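Local coordinates for protein LbaCas13a H328A (C2c2) (Lachnospiraceae bacterium NK4A179, PDB 5WLH) that binds and probably processes CRISPR precursor RNA and, guided by it, cleaves RNA as a Cas13a (C2c2) effector nuclease, at residues R1246-H1251 / Y1255-R1260. Sequence-based numbering, arbitrary orientation.
Sequences RNYIEH and YSSFDR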
ATOM      1  N   ARG A1246      17.688  -1.167  -8.642  1.00 21.97           N
ATOM      2  CA  ARG A1246      17.562  -0.780  -7.245  1.00 21.74           C
ATOM      3  C   ARG A1246      18.442   0.423  -6.938  1.00 23.74           C
ATOM      4  O   ARG A1246      18.004   1.403  -6.319  1.00 20.80           O
ATOM      5  CB  ARG A1246      17.945  -1.979  -6.367  1.00 25.03           C
ATOM      6  CG  ARG A1246      17.800  -1.755  -4.880  1.00 29.18           C
ATOM      7  CD  ARG A1246      19.120  -1.483  -4.192  1.00 31.88           C
ATOM      8  NE  ARG A1246      18.896  -0.999  -2.831  1.00 33.29           N
ATOM      9  CZ  ARG A1246      18.701  -1.792  -1.786  1.00 30.38           C
ATOM     10  NH1 ARG A1246      18.713  -3.116  -1.941  1.00 31.27           N
ATOM     11  NH2 ARG A1246      18.489  -1.267  -0.585  1.00 27.91           N
ATOM     12  N   ASN A1247      19.699   0.367  -7.382  1.00 23.24           N
ATOM     13  CA  ASN A1247      20.616   1.465  -7.106  1.00 22.91           C
ATOM     14  C   ASN A1247      20.179   2.724  -7.826  1.00 20.66           C
ATOM     15  O   ASN A1247      20.264   3.824  -7.269  1.00 25.40           O
ATOM     16  CB  ASN A1247      22.036   1.089  -7.519  1.00 23.47           C
ATOM     17  CG  ASN A1247      22.679   0.086  -6.578  1.00 29.75           C
ATOM     18  OD1 ASN A1247      22.265  -0.079  -5.426  1.00 31.32           O
ATOM     19  ND2 ASN A1247      23.718  -0.576  -7.063  1.00 31.64           N
ATOM     20  N   TYR A1248      19.721   2.581  -9.074  1.00 23.80           N
ATOM     21  CA  TYR A1248      19.263   3.736  -9.827  1.00 21.86           C
ATOM     22  C   TYR A1248      18.195   4.483  -9.049  1.00 21.88           C
ATOM     23  O   TYR A1248      18.254   5.706  -8.896  1.00 21.33           O
ATOM     24  CB  TYR A1248      18.733   3.282 -11.184  1.00 23.77           C
ATOM     25  CG  TYR A1248      18.368   4.409 -12.111  1.00 26.76           C
ATOM     26  CD1 TYR A1248      19.302   4.947 -12.980  1.00 27.61           C
ATOM     27  CD2 TYR A1248      17.085   4.939 -12.114  1.00 28.56           C
ATOM     28  CE1 TYR A1248      18.969   5.971 -13.826  1.00 30.77           C
ATOM     29  CE2 TYR A1248      16.747   5.968 -12.949  1.00 30.15           C
ATOM     30  CZ  TYR A1248      17.696   6.485 -13.807  1.00 31.38           C
ATOM     31  OH  TYR A1248      17.357   7.521 -14.652  1.00 31.53           O
ATOM     32  N   ILE A1249      17.211   3.748  -8.531  1.00 20.48           N
ATOM     33  CA  ILE A1249      16.131   4.367  -7.771  1.00 19.61           C
ATOM     34  C   ILE A1249      16.665   4.949  -6.466  1.00 15.80           C
ATOM     35  O   ILE A1249      16.476   6.135  -6.161  1.00 20.42           O
ATOM     36  CB  ILE A1249      15.026   3.336  -7.494  1.00 21.69           C
ATOM     37  CG1 ILE A1249      14.376   2.884  -8.807  1.00 21.39           C
ATOM     38  CG2 ILE A1249      14.001   3.910  -6.530  1.00 20.13           C
ATOM     39  CD1 ILE A1249      13.632   1.562  -8.646  1.00 19.88           C
ATOM     40  N   GLU A1250      17.314   4.107  -5.659  1.00 18.78           N
ATOM     41  CA  GLU A1250      17.628   4.536  -4.301  1.00 20.60           C
ATOM     42  C   GLU A1250      18.698   5.616  -4.278  1.00 23.59           C
ATOM     43  O   GLU A1250      18.768   6.399  -3.320  1.00 23.92           O
ATOM     44  CB  GLU A1250      18.060   3.360  -3.432  1.00 23.33           C
ATOM     45  CG  GLU A1250      18.111   3.773  -1.960  1.00 28.93           C
ATOM     46  CD  GLU A1250      18.002   2.614  -1.007  1.00 32.14           C
ATOM     47  OE1 GLU A1250      17.986   1.464  -1.481  1.00 30.96           O
ATOM     48  OE2 GLU A1250      17.917   2.862   0.218  1.00 31.30           O
ATOM     49  N   HIS A1251      19.548   5.664  -5.291  1.00 24.11           N
ATOM     50  CA  HIS A1251      20.530   6.727  -5.394  1.00 24.34           C
ATOM     51  C   HIS A1251      20.014   7.931  -6.153  1.00 24.35           C
ATOM     52  O   HIS A1251      20.803   8.837  -6.446  1.00 24.85           O
ATOM     53  CB  HIS A1251      21.806   6.220  -6.061  1.00 23.84           C
ATOM     54  CG  HIS A1251      22.403   5.047  -5.362  1.00 27.07           C
ATOM     55  ND1 HIS A1251      23.214   4.134  -5.998  1.00 31.49           N
ATOM     56  CD2 HIS A1251      22.299   4.634  -4.077  1.00 30.23           C
ATOM     57  CE1 HIS A1251      23.588   3.209  -5.131  1.00 30.25           C
ATOM     58  NE2 HIS A1251      23.043   3.487  -3.960  1.00 30.64           N
ATOM     59  N   TYR A1255      17.247  11.899 -11.143  1.00 25.69           N
ATOM     60  CA  TYR A1255      17.272  13.343 -10.995  1.00 28.97           C
ATOM     61  C   TYR A1255      18.572  13.961 -11.479  1.00 31.05           C
ATOM     62  O   TYR A1255      18.633  15.184 -11.622  1.00 36.36           O
ATOM     63  CB  TYR A1255      17.027  13.725  -9.537  1.00 26.42           C
ATOM     64  CG  TYR A1255      15.621  13.371  -9.093  1.00 27.64           C
ATOM     65  CD1 TYR A1255      14.529  14.065  -9.604  1.00 32.23           C
ATOM     66  CD2 TYR A1255      15.377  12.329  -8.200  1.00 25.43           C
ATOM     67  CE1 TYR A1255      13.230  13.758  -9.214  1.00 27.76           C
ATOM     68  CE2 TYR A1255      14.048  12.005  -7.812  1.00 25.23           C
ATOM     69  CZ  TYR A1255      12.998  12.737  -8.325  1.00 28.35           C
ATOM     70  OH  TYR A1255      11.685  12.451  -7.976  1.00 31.95           O
ATOM     71  N   SER A1256      19.596  13.146 -11.719  1.00 29.65           N
ATOM     72  CA  SER A1256      20.853  13.601 -12.290  1.00 33.02           C
ATOM     73  C   SER A1256      20.934  13.370 -13.788  1.00 39.15           C
ATOM     74  O   SER A1256      21.553  14.169 -14.496  1.00 47.01           O
ATOM     75  CB  SER A1256      22.028  12.888 -11.609  1.00 33.30           C
ATOM     76  OG  SER A1256      22.148  13.316 -10.263  1.00 42.57           O
ATOM     77  N   SER A1257      20.301  12.324 -14.295  1.00 37.43           N
ATOM     78  CA  SER A1257      20.534  11.903 -15.667  1.00 41.18           C
ATOM     79  C   SER A1257      19.298  11.934 -16.550  1.00 39.97           C
ATOM     80  O   SER A1257      19.429  12.222 -17.739  1.00 37.89           O
ATOM     81  CB  SER A1257      21.134  10.492 -15.695  1.00 41.68           C
ATOM     82  OG  SER A1257      20.203   9.534 -15.234  1.00 48.26           O
ATOM     83  N   PHE A1258      18.108  11.642 -16.017  1.00 36.04           N
ATOM     84  CA  PHE A1258      16.874  11.663 -16.807  1.00 35.06           C
ATOM     85  C   PHE A1258      16.991  10.799 -18.057  1.00 37.02           C
ATOM     86  O   PHE A1258      16.421  11.115 -19.106  1.00 41.41           O
ATOM     87  CB  PHE A1258      16.476  13.099 -17.179  1.00 36.97           C
ATOM     88  CG  PHE A1258      16.309  14.008 -15.994  1.00 35.73           C
ATOM     89  CD1 PHE A1258      15.125  14.016 -15.269  1.00 34.21           C
ATOM     90  CD2 PHE A1258      17.342  14.840 -15.584  1.00 35.01           C
ATOM     91  CE1 PHE A1258      14.972  14.846 -14.163  1.00 32.21           C
ATOM     92  CE2 PHE A1258      17.194  15.671 -14.471  1.00 35.69           C
ATOM     93  CZ  PHE A1258      16.006  15.672 -13.761  1.00 36.49           C
ATOM     94  N   ASP A1259      17.743   9.705 -17.966  1.00 34.68           N
ATOM     95  CA  ASP A1259      17.874   8.794 -19.093  1.00 40.59           C
ATOM     96  C   ASP A1259      16.654   7.900 -19.239  1.00 42.44           C
ATOM     97  O   ASP A1259      16.457   7.296 -20.300  1.00 45.93           O
ATOM     98  CB  ASP A1259      19.122   7.933 -18.926  1.00 43.93           C
ATOM     99  CG  ASP A1259      19.213   7.323 -17.548  1.00 45.91           C
ATOM    100  OD1 ASP A1259      19.120   8.075 -16.555  1.00 44.22           O
ATOM    101  OD2 ASP A1259      19.354   6.090 -17.463  1.00 52.13           O
ATOM    102  N   ARG A1260      15.834   7.796 -18.200  0.51 40.05           N
ATOM    103  CA  ARG A1260      14.585   7.063 -18.283  0.51 36.97           C
ATOM    104  C   ARG A1260      13.512   7.849 -17.550  0.51 32.89           C
ATOM    105  O   ARG A1260      13.799   8.769 -16.782  0.51 36.31           O
ATOM    106  CB  ARG A1260      14.707   5.650 -17.704  0.51 36.96           C
ATOM    107  CG  ARG A1260      15.241   5.593 -16.291  0.51 32.33           C
ATOM    108  CD  ARG A1260      15.656   4.172 -15.935  0.51 33.62           C
ATOM    109  NE  ARG A1260      17.069   3.932 -16.202  0.51 33.89           N
ATOM    110  CZ  ARG A1260      17.719   2.827 -15.858  0.51 36.86           C
ATOM    111  NH1 ARG A1260      17.082   1.847 -15.234  0.51 40.47           N
ATOM    112  NH2 ARG A1260      19.007   2.699 -16.139  0.51 36.32           N
TER
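Tyr1248 reaches from the last turns of helix 1239-1250 to the chain leaving the short helix 1254-1257, which Phe1258 ends with a positive phi, bringing Asp1259 and Arg1260 up to the phenol. With CG anti to the backbone N (chi1 -174°), the tyrosine holds its ring out toward 1257-1260. Arg1260 lies across one face in the conformer described, a second being modelled: its guanidinium is stacked nearly flat on the ring, planes 18° apart, and CZ sits 3.9 Å from the ring centroid in a cation-pi contact. A bend at chi3 (93°) turns the guanidinium over the ring, while CD, placed by the chain before it, sits over the same face, 4.0 Å from the centroid, as a CH-pi contact. Asp1259 comes to the ring's edge instead. Tyr1248 OH donates to Asp1259 OD1 at 2.7 Å, although the position of that oxygen is less certain. Asp1259 OD2 also lies in the guanidinium plane and takes a weak, long bond from Arg1260 NE at 3.4 Å, so the carboxylate probably spans both, though loosely. Ser1257 OG approaches the phenol obliquely, but its bond goes to Arg1253 O. A leucine in place of Tyr1248 would probably leave Asp1259 without its hydroxyl donor and the Arg1260 guanidinium without a flat surface, freer to swing. Ile1265 of helix 1262-1273 touches both Tyr1248 and Arg1260. The arrangement is a short connection between helices 1239-1250 and 1254-1257, the chain after the second folded back on the first through an arginine-tyrosine stack that may not be permanent, about 14 Å from the bound RNA at the nearest atoms.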